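Local coordinates for protein arabinogalactan endo-1,4-beta-galactosidase (Ignisphaera aggregans, PDB 7OSK) that probably hydrolyses internal beta-1,4-galactosidic bonds of arabinogalactan through its family 53 glycoside hydrolase domain, which carries a bound calcium ion, at residues 48-53 with 336-341. Residues are numbered along the deposited sequence; the frame is centred on the assembly and turned at random.
Sequences VDFIRG and AALYEE
The ring of F50 reaches over to helix 324-342 and overlaps the side chains of L338 and Y339, two neighbours on the helix turn that faces it. The contact belongs to the (beta/alpha)8 barrel of the GH53 catalytic domain and lies where that barrel closes: strand 51-55, the first, pairs in parallel with strand 346-352, the eighth, while helix 324-342 leads into that last strand from outside. F50 stands just ahead of the first strand and spans the layer between barrel and helix. CG lies anti to the backbone N (chi1 -164°), which carries the ring outward to bridge a CA-CA separation of 9.2 Å between F50 and Y339. The far end of the ring does the touching. No hydrogen bond links the two segments; they bury 109 Å² between them, and the close contacts are carbon to carbon.

Y339 offers the start of its side chain rather than its hydroxyl: its CB lies 4.4 Å from CE1 of F50, and the phenol then swings away from the phenylalanine toward the loop before the strand, where it touches P47 and its OH makes a weak hydrogen bond to the carbonyl O of G45. L338 extends instead into the layer between helix and barrel, packing on I288 and V290 of strand 287-293 and on I349 of strand 346-352, with F273 of helix 270-283 also against it. The backbone bearing the ring is tied down by the side chain of N89, which hydrogen-bonds both F50 O and R52 N. With CG of L338 anti to its own N (chi1 176°) and chi2 at 55°, one branch of the fork, CD2, turns to the phenylalanine and comes 4.1 Å from CZ of F50.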
ATOM      1  N   VAL A  48     -19.143   9.418  -0.301  1.00 28.20           N
ATOM      2  CA  VAL A  48     -18.325  10.171  -1.251  1.00 26.68           C
ATOM      3  C   VAL A  48     -16.896  10.384  -0.747  1.00 27.81           C
ATOM      4  O   VAL A  48     -16.012  10.752  -1.522  1.00 28.02           O
ATOM      5  CB  VAL A  48     -18.949  11.551  -1.571  1.00 25.54           C
ATOM      6  CG1 VAL A  48     -20.245  11.384  -2.353  1.00 25.15           C
ATOM      7  CG2 VAL A  48     -19.187  12.357  -0.295  1.00 26.85           C
ATOM      8  N   ASP A  49     -16.677  10.150   0.545  1.00 28.71           N
ATOM      9  CA  ASP A  49     -15.354  10.305   1.153  1.00 28.95           C
ATOM     10  C   ASP A  49     -14.687   8.947   1.385  1.00 28.58           C
ATOM     11  O   ASP A  49     -13.701   8.840   2.115  1.00 27.30           O
ATOM     12  CB  ASP A  49     -15.465  11.074   2.473  1.00 32.95           C
ATOM     13  CG  ASP A  49     -16.441  10.434   3.442  1.00 40.28           C
ATOM     14  OD1 ASP A  49     -17.376   9.745   2.978  1.00 33.17           O
ATOM     15  OD2 ASP A  49     -16.276  10.624   4.667  1.00 38.51           O
ATOM     16  N   PHE A  50     -15.240   7.916   0.753  1.00 28.65           N
ATOM     17  CA  PHE A  50     -14.698   6.560   0.814  1.00 27.02           C
ATOM     18  C   PHE A  50     -13.294   6.531   0.209  1.00 25.85           C
ATOM     19  O   PHE A  50     -13.058   7.145  -0.830  1.00 26.06           O
ATOM     20  CB  PHE A  50     -15.635   5.605   0.070  1.00 25.79           C
ATOM     21  CG  PHE A  50     -15.400   4.151   0.360  1.00 25.56           C
ATOM     22  CD1 PHE A  50     -15.861   3.582   1.534  1.00 27.06           C
ATOM     23  CD2 PHE A  50     -14.749   3.345  -0.555  1.00 25.73           C
ATOM     24  CE1 PHE A  50     -15.657   2.242   1.796  1.00 25.02           C
ATOM     25  CE2 PHE A  50     -14.545   2.005  -0.297  1.00 22.78           C
ATOM     26  CZ  PHE A  50     -15.003   1.454   0.878  1.00 23.18           C
ATOM     27  N   ILE A  51     -12.360   5.833   0.854  1.00 23.05           N
ATOM     28  CA  ILE A  51     -10.985   5.799   0.360  1.00 21.98           C
ATOM     29  C   ILE A  51     -10.892   4.931  -0.887  1.00 21.45           C
ATOM     30  O   ILE A  51     -10.906   3.704  -0.812  1.00 21.52           O
ATOM     31  CB  ILE A  51      -9.988   5.288   1.431  1.00 21.92           C
ATOM     32  CG1 ILE A  51      -9.930   6.273   2.598  1.00 23.42           C
ATOM     33  CG2 ILE A  51      -8.585   5.088   0.827  1.00 20.90           C
ATOM     34  CD1 ILE A  51      -8.955   5.891   3.692  1.00 24.39           C
ATOM     35  N   ARG A  52     -10.812   5.596  -2.033  1.00 21.49           N
ATOM     36  CA  ARG A  52     -10.594   4.938  -3.312  1.00 23.10           C
ATOM     37  C   ARG A  52      -9.188   5.301  -3.778  1.00 22.88           C
ATOM     38  O   ARG A  52      -9.014   6.125  -4.673  1.00 23.40           O
ATOM     39  CB  ARG A  52     -11.647   5.369  -4.338  1.00 22.63           C
ATOM     40  CG  ARG A  52     -13.077   5.428  -3.791  1.00 23.18           C
ATOM     41  CD  ARG A  52     -13.946   6.477  -4.490  1.00 25.74           C
ATOM     42  NE  ARG A  52     -13.279   7.776  -4.632  1.00 27.91           N
ATOM     43  CZ  ARG A  52     -13.876   8.961  -4.539  1.00 24.12           C
ATOM     44  NH1 ARG A  52     -15.176   9.056  -4.291  1.00 26.38           N
ATOM     45  NH2 ARG A  52     -13.162  10.065  -4.695  1.00 22.49           N
ATOM     46  N   GLY A  53      -8.187   4.691  -3.153  1.00 22.83           N
ATOM     47  CA  GLY A  53      -6.804   5.076  -3.372  1.00 22.79           C
ATOM     48  C   GLY A  53      -6.021   4.113  -4.238  1.00 19.92           C
ATOM     49  O   GLY A  53      -6.520   3.056  -4.626  1.00 17.04           O
ATOM     50  N   ALA A 336     -17.474  -3.073  -2.790  1.00 24.55           N
ATOM     51  CA  ALA A 336     -18.813  -3.457  -2.364  1.00 25.73           C
ATOM     52  C   ALA A 336     -18.749  -4.382  -1.154  1.00 25.21           C
ATOM     53  O   ALA A 336     -19.431  -4.160  -0.156  1.00 25.43           O
ATOM     54  CB  ALA A 336     -19.559  -4.126  -3.506  1.00 26.66           C
ATOM     55  N   ALA A 337     -17.924  -5.420  -1.253  1.00 26.38           N
ATOM     56  CA  ALA A 337     -17.776  -6.388  -0.173  1.00 25.27           C
ATOM     57  C   ALA A 337     -17.320  -5.711   1.115  1.00 24.79           C
ATOM     58  O   ALA A 337     -17.814  -6.023   2.195  1.00 26.28           O
ATOM     59  CB  ALA A 337     -16.793  -7.475  -0.570  1.00 24.64           C
ATOM     60  N   LEU A 338     -16.377  -4.784   0.996  1.00 23.61           N
ATOM     61  CA  LEU A 338     -15.842  -4.097   2.162  1.00 24.75           C
ATOM     62  C   LEU A 338     -16.897  -3.228   2.839  1.00 25.63           C
ATOM     63  O   LEU A 338     -17.012  -3.226   4.064  1.00 24.87           O
ATOM     64  CB  LEU A 338     -14.635  -3.241   1.772  1.00 24.55           C
ATOM     65  CG  LEU A 338     -14.030  -2.398   2.899  1.00 24.04           C
ATOM     66  CD1 LEU A 338     -13.652  -3.263   4.094  1.00 23.53           C
ATOM     67  CD2 LEU A 338     -12.822  -1.625   2.396  1.00 22.84           C
ATOM     68  N   TYR A 339     -17.666  -2.492   2.041  1.00 24.99           N
ATOM     69  CA  TYR A 339     -18.646  -1.558   2.585  1.00 25.14           C
ATOM     70  C   TYR A 339     -19.893  -2.270   3.097  1.00 25.43           C
ATOM     71  O   TYR A 339     -20.451  -1.890   4.127  1.00 26.40           O
ATOM     72  CB  TYR A 339     -19.042  -0.520   1.531  1.00 24.99           C
ATOM     73  CG  TYR A 339     -20.071   0.471   2.028  1.00 26.77           C
ATOM     74  CD1 TYR A 339     -19.853   1.202   3.189  1.00 27.18           C
ATOM     75  CD2 TYR A 339     -21.260   0.676   1.338  1.00 27.72           C
ATOM     76  CE1 TYR A 339     -20.792   2.109   3.652  1.00 26.99           C
ATOM     77  CE2 TYR A 339     -22.204   1.582   1.793  1.00 28.14           C
ATOM     78  CZ  TYR A 339     -21.965   2.294   2.951  1.00 27.61           C
ATOM     79  OH  TYR A 339     -22.898   3.196   3.412  1.00 26.14           O
ATOM     80  N   GLU A 340     -20.324  -3.300   2.379  1.00 25.32           N
ATOM     81  CA  GLU A 340     -21.535  -4.033   2.740  1.00 27.96           C
ATOM     82  C   GLU A 340     -21.379  -4.765   4.071  1.00 27.35           C
ATOM     83  O   GLU A 340     -22.362  -5.019   4.767  1.00 25.77           O
ATOM     84  CB  GLU A 340     -21.904  -5.022   1.630  1.00 26.41           C
ATOM     85  CG  GLU A 340     -22.481  -4.352   0.390  1.00 25.90           C
ATOM     86  CD  GLU A 340     -22.608  -5.295  -0.788  1.00 25.60           C
ATOM     87  OE1 GLU A 340     -22.464  -6.520  -0.590  1.00 27.55           O
ATOM     88  OE2 GLU A 340     -22.853  -4.809  -1.914  1.00 26.75           O
ATOM     89  N   GLU A 341     -20.138  -5.095   4.416  1.00 27.39           N
ATOM     90  CA  GLU A 341     -19.834  -5.785   5.665  1.00 28.25           C
ATOM     91  C   GLU A 341     -19.215  -4.826   6.676  1.00 27.65           C
ATOM     92  O   GLU A 341     -19.542  -4.862   7.864  1.00 25.50           O
ATOM     93  CB  GLU A 341     -18.881  -6.953   5.413  1.00 28.31           C
ATOM     94  CG  GLU A 341     -19.263  -7.839   4.240  1.00 28.52           C
ATOM     95  CD  GLU A 341     -20.492  -8.685   4.506  1.00 31.47           C
ATOM     96  OE1 GLU A 341     -21.106  -8.534   5.584  1.00 33.04           O
ATOM     97  OE2 GLU A 341     -20.836  -9.515   3.636  1.00 30.70           O
TER